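Local coordinates for alanine racemase (PDB 3C3K), which is of unassigned function but has the two-lobed alpha/beta fold of the periplasmic binding protein-like family, at residues T33-Y39 against V247-L251; I127-N131 against E143-L147. One frame throughout, in Å; residues are numbered along the deposited sequence.

Two ways of building an alpha/beta lobe appear here, one between parts far apart in sequence and one between near neighbours. From the N terminus, after strand 9-15, the chain passes through helix 21-35 into strand 39-45, where contact 1 begins; that contact is completed only 208 residues later by helix 239-254. Contact 2 lies nested inside this long loop: strand 127-131 meets helix 137-152 after a short connection within one beta-alpha-beta unit. Contact 1 belongs to the lobe with the six-stranded parallel sheet, contact 2 to the lobe with the four-stranded one. Their centres, about 36 Å apart, fall on opposite sides of the chain's centre.

Contact 1. Residues T33-Y39 against V247-L251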
loop_
_atom_site.group_PDB
_atom_site.type_symbol
_atom_site.label_atom_id
_atom_site.label_comp_id
_atom_site.label_asym_id
_atom_site.label_seq_id
_atom_site.Cartn_x
_atom_site.Cartn_y
_atom_site.Cartn_z
ATOM N N THR B 33 13.511 11.819 -6.313
ATOM C CA THR B 33 14.880 12.352 -6.281
ATOM C C THR B 33 15.860 11.511 -7.034
ATOM O O THR B 33 16.680 12.066 -7.744
ATOM C CB THR B 33 15.331 12.768 -4.889
ATOM O OG1 THR B 33 14.399 13.770 -4.438
ATOM C CG2 THR B 33 16.734 13.389 -4.912
ATOM N N ALA B 34 15.774 10.182 -6.904
ATOM C CA ALA B 34 16.722 9.285 -7.580
ATOM C C ALA B 34 16.637 9.452 -9.090
ATOM O O ALA B 34 17.675 9.570 -9.736
ATOM C CB ALA B 34 16.518 7.798 -7.139
ATOM N N GLU B 35 15.425 9.572 -9.665
ATOM C CA GLU B 35 15.303 9.508 -11.102
ATOM C C GLU B 35 15.675 10.836 -11.787
ATOM O O GLU B 35 15.855 10.854 -13.007
ATOM C CB GLU B 35 13.911 9.058 -11.533
ATOM C CG GLU B 35 13.530 7.694 -10.954
ATOM C CD GLU B 35 12.354 6.993 -11.651
ATOM O OE1 GLU B 35 11.292 7.609 -11.819
ATOM O OE2 GLU B 35 12.472 5.796 -11.966
ATOM N N LYS B 36 15.820 11.913 -11.010
ATOM C CA LYS B 36 16.388 13.199 -11.494
ATOM C C LYS B 36 17.899 13.207 -11.495
ATOM O O LYS B 36 18.534 14.141 -12.035
ATOM C CB LYS B 36 15.999 14.362 -10.581
ATOM C CG LYS B 36 14.536 14.761 -10.708
ATOM C CD LYS B 36 14.159 15.385 -12.105
ATOM C CE LYS B 36 12.693 15.834 -12.118
ATOM N NZ LYS B 36 12.400 16.189 -13.550
ATOM N N ASN B 37 18.465 12.203 -10.843
ATOM C CA ASN B 37 19.890 12.085 -10.677
ATOM C C ASN B 37 20.488 10.896 -11.359
ATOM O O ASN B 37 21.613 10.528 -11.021
ATOM C CB ASN B 37 20.207 12.079 -9.206
ATOM C CG ASN B 37 20.090 13.456 -8.613
ATOM O OD1 ASN B 37 20.998 14.261 -8.754
ATOM N ND2 ASN B 37 18.982 13.746 -7.957
ATOM N N GLY B 38 19.738 10.270 -12.276
ATOM C CA GLY B 38 20.283 9.213 -13.114
ATOM C C GLY B 38 20.221 7.856 -12.435
ATOM O O GLY B 38 21.003 6.935 -12.740
ATOM N N TYR B 39 19.299 7.698 -11.513
ATOM C CA TYR B 39 19.157 6.390 -10.860
ATOM C C TYR B 39 17.760 5.876 -10.997
ATOM O O TYR B 39 16.831 6.659 -10.987
ATOM C CB TYR B 39 19.509 6.511 -9.383
ATOM C CG TYR B 39 20.981 6.682 -9.158
ATOM C CD1 TYR B 39 21.821 5.568 -9.039
ATOM C CD2 TYR B 39 21.542 7.939 -9.017
ATOM C CE1 TYR B 39 23.177 5.705 -8.871
ATOM C CE2 TYR B 39 22.916 8.082 -8.849
ATOM C CZ TYR B 39 23.709 6.942 -8.748
ATOM O OH TYR B 39 25.057 7.053 -8.551
ATOM N N VAL B 247 17.541 10.068 -0.289
ATOM C CA VAL B 247 18.322 10.072 -1.533
ATOM C C VAL B 247 19.369 11.131 -1.599
ATOM O O VAL B 247 20.516 10.825 -2.010
ATOM C CB VAL B 247 17.417 10.129 -2.787
ATOM C CG1 VAL B 247 18.267 10.251 -4.084
ATOM C CG2 VAL B 247 16.553 8.907 -2.792
ATOM N N SER B 248 18.999 12.355 -1.211
ATOM C CA SER B 248 19.935 13.448 -1.103
ATOM C C SER B 248 21.154 13.147 -0.253
ATOM O O SER B 248 22.272 13.536 -0.633
ATOM C CB SER B 248 19.270 14.713 -0.575
ATOM O OG SER B 248 18.687 15.330 -1.709
ATOM N N LEU B 249 20.921 12.457 0.864
ATOM C CA LEU B 249 22.007 12.050 1.740
ATOM C C LEU B 249 22.842 10.947 1.100
ATOM O O LEU B 249 24.108 10.897 1.292
ATOM C CB LEU B 249 21.477 11.644 3.129
ATOM C CG LEU B 249 20.734 12.682 4.000
ATOM C CD1 LEU B 249 20.253 12.058 5.358
ATOM C CD2 LEU B 249 21.652 13.832 4.251
ATOM N N LEU B 250 22.179 10.065 0.361
ATOM C CA LEU B 250 22.863 8.969 -0.321
ATOM C C LEU B 250 23.727 9.535 -1.426
ATOM O O LEU B 250 24.798 9.022 -1.699
ATOM C CB LEU B 250 21.878 7.947 -0.944
ATOM C CG LEU B 250 22.502 6.582 -1.232
ATOM C CD1 LEU B 250 22.651 5.856 0.089
ATOM C CD2 LEU B 250 21.607 5.754 -2.165
ATOM N N LEU B 251 23.237 10.565 -2.101
ATOM C CA LEU B 251 24.031 11.232 -3.150
ATOM C C LEU B 251 25.270 11.982 -2.634
ATOM O O LEU B 251 26.298 12.030 -3.310
ATOM C CB LEU B 251 23.144 12.132 -4.040
ATOM C CG LEU B 251 22.053 11.466 -4.903
ATOM C CD1 LEU B 251 21.043 12.537 -5.456
ATOM C CD2 LEU B 251 22.585 10.521 -6.027
#
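T33, near the C-terminal end of helix 21-35, meets V247 through its methyl branch: CG2 lies 3.6 Å from V247 CG1, and the two side chains run alongside each other, pointing opposite ways. Rotation about the first torsion of T33 (OG1 at chi1 -59°) sets CG2 anti to the backbone N, and it is this branch that also comes near L251. A34 continues the seam, its backbone N 3.8 Å from V247 CG1, so that one valine methyl serves two successive residues. Past the helix, N37 presents a flat amide to the leucine. L251 CD1 sits over one face of that amide, 3.4 Å from N37 CG, while N37 ND2 donates to T33 O at 2.9 Å, a nearly straight bond (168°) running in the amide plane. The bond fixes the rotation of the amide and keeps its face turned to the methyl. Y39, already in strand 39-45, receives the other branch of L251, with CD2 3.7 Å from Y39 CE2 and oblique to the ring; its OH bonds to D66. Between these residues the chain turns about A34 O, which accepts both N37 N and Y39 N, approaching from opposite faces of its plane. A34, Y39 and L250 all touch L11 of strand 9-15, placing both helices against the same sheet. Across the segments the contact is thus van der Waals: methyl meets methyl at V247, and the methyls of L251 pack against the turn, on an amide face and beside a ring. The hydrogen bonds to T33 O and A34 O lie within 33-39 and shape that turn.

Contact 2. Residues I127-N131 against E143-L147; sequences IALIN and ESGYL
The hydroxyl of Y146 is gripped by backbone groups of two adjacent strands: it donates to I127 O at 2.7 Å and receives the backbone N of R159, at the start of strand 159-162. I127 O lies at the edge of the tyrosine ring, near its plane, and the hydroxyl stands only modestly tilted from the carbonyl plane. The ring reaches this place because its CG is anti to the backbone N (chi1 157°), which carries it from the helix towards the strand. One face then rests on L129, whose CB stands 3.7 Å from the centroid of the Y146 ring and just 5° off its normal, a clear CH-pi contact. I127 CG2 adds an apolar touch to the same ring, 4.0 Å from Y146 CE2. L129 CD2 also lies 3.7 Å from E143 CA, one helical turn before Y146, so this methyl touches both ring and glutamate stem. Near the end of the strand the contact becomes polar again: N131 ND2 donates to E143 OE1 at 3.0 Å, with a bent geometry of 142°, meeting the carboxylate on its anti side with the two planes far from coplanar. Y162 OH is the stronger partner of E143 OE1, and N131 ND2 also bonds A139 O. The opposite side of strand 127-131, through I130, faces helix 168-179. In this nearly antiparallel helix-on-strand packing of a beta-alpha-beta unit, polar atoms at the two ends, Y146 OH, N131 ND2 and E143 OE1, each have two partners, with L129 packed between them; the bonds tie helix 137-152 to strands 127-131 and 159-162.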
loop_
_atom_site.group_PDB
_atom_site.type_symbol
_atom_site.label_atom_id
_atom_site.label_comp_id
_atom_site.label_asym_id
_atom_site.label_seq_id
_atom_site.Cartn_x
_atom_site.Cartn_y
_atom_site.Cartn_z
ATOM N N ILE B 127 -6.173 6.507 28.462
ATOM C CA ILE B 127 -5.703 6.492 27.108
ATOM C C ILE B 127 -4.978 5.158 26.948
ATOM O O ILE B 127 -4.079 4.842 27.751
ATOM C CB ILE B 127 -4.740 7.684 26.826
ATOM C CG1 ILE B 127 -5.451 9.020 27.040
ATOM C CG2 ILE B 127 -4.153 7.587 25.366
ATOM C CD1 ILE B 127 -4.556 10.167 27.340
ATOM N N ALA B 128 -5.358 4.394 25.933
ATOM C CA ALA B 128 -4.742 3.095 25.580
ATOM C C ALA B 128 -3.875 3.293 24.341
ATOM O O ALA B 128 -4.031 4.302 23.599
ATOM C CB ALA B 128 -5.864 1.987 25.303
ATOM N N LEU B 129 -2.939 2.362 24.144
ATOM C CA LEU B 129 -2.042 2.333 22.999
ATOM C C LEU B 129 -2.214 1.012 22.235
ATOM O O LEU B 129 -2.279 -0.077 22.835
ATOM C CB LEU B 129 -0.572 2.516 23.454
ATOM C CG LEU B 129 0.538 2.518 22.387
ATOM C CD1 LEU B 129 0.550 3.938 21.690
ATOM C CD2 LEU B 129 1.919 2.265 22.994
ATOM N N ILE B 130 -2.378 1.106 20.922
ATOM C CA ILE B 130 -2.275 -0.088 20.092
ATOM C C ILE B 130 -0.872 0.023 19.459
ATOM O O ILE B 130 -0.599 0.969 18.664
ATOM C CB ILE B 130 -3.381 -0.173 18.978
ATOM C CG1 ILE B 130 -4.755 -0.235 19.609
ATOM C CG2 ILE B 130 -3.167 -1.466 18.095
ATOM C CD1 ILE B 130 -5.905 -0.282 18.633
ATOM N N ASN B 131 0.028 -0.863 19.866
ATOM C CA ASN B 131 1.378 -0.842 19.297
ATOM C C ASN B 131 1.527 -2.030 18.314
ATOM O O ASN B 131 0.620 -2.869 18.206
ATOM C CB ASN B 131 2.422 -0.840 20.431
ATOM C CG ASN B 131 3.747 -0.265 20.013
ATOM O OD1 ASN B 131 4.036 -0.151 18.821
ATOM N ND2 ASN B 131 4.620 0.020 20.992
ATOM N N GLU B 143 5.924 3.894 22.359
ATOM C CA GLU B 143 5.473 3.261 23.606
ATOM C C GLU B 143 6.005 3.959 24.875
ATOM O O GLU B 143 5.238 4.139 25.791
ATOM C CB GLU B 143 5.774 1.746 23.592
ATOM C CG GLU B 143 5.295 0.995 24.821
ATOM C CD GLU B 143 5.369 -0.535 24.734
ATOM O OE1 GLU B 143 4.866 -1.151 23.781
ATOM O OE2 GLU B 143 5.889 -1.164 25.680
ATOM N N SER B 144 7.293 4.386 24.903
ATOM C CA SER B 144 7.904 4.997 26.102
ATOM C C SER B 144 7.283 6.325 26.259
ATOM O O SER B 144 6.945 6.700 27.345
ATOM C CB SER B 144 9.404 5.391 25.928
ATOM O OG SER B 144 10.213 4.376 25.488
ATOM N N GLY B 145 7.257 7.083 25.162
ATOM C CA GLY B 145 6.693 8.414 25.134
ATOM C C GLY B 145 5.284 8.343 25.743
ATOM O O GLY B 145 4.978 9.123 26.636
ATOM N N TYR B 146 4.447 7.387 25.292
ATOM C CA TYR B 146 3.077 7.193 25.818
ATOM C C TYR B 146 3.112 6.882 27.341
ATOM O O TYR B 146 2.424 7.497 28.109
ATOM C CB TYR B 146 2.394 6.014 25.083
ATOM C CG TYR B 146 1.241 5.313 25.778
ATOM C CD1 TYR B 146 1.433 4.062 26.410
ATOM C CD2 TYR B 146 -0.058 5.829 25.731
ATOM C CE1 TYR B 146 0.400 3.394 27.049
ATOM C CE2 TYR B 146 -1.125 5.133 26.339
ATOM C CZ TYR B 146 -0.860 3.924 27.036
ATOM O OH TYR B 146 -1.877 3.229 27.663
ATOM N N LEU B 147 3.908 5.910 27.767
ATOM C CA LEU B 147 3.866 5.457 29.176
ATOM C C LEU B 147 4.395 6.547 30.126
ATOM O O LEU B 147 3.796 6.841 31.169
ATOM C CB LEU B 147 4.772 4.273 29.323
ATOM C CG LEU B 147 4.225 2.946 28.825
ATOM C CD1 LEU B 147 5.347 1.899 28.962
ATOM C CD2 LEU B 147 3.059 2.634 29.680
#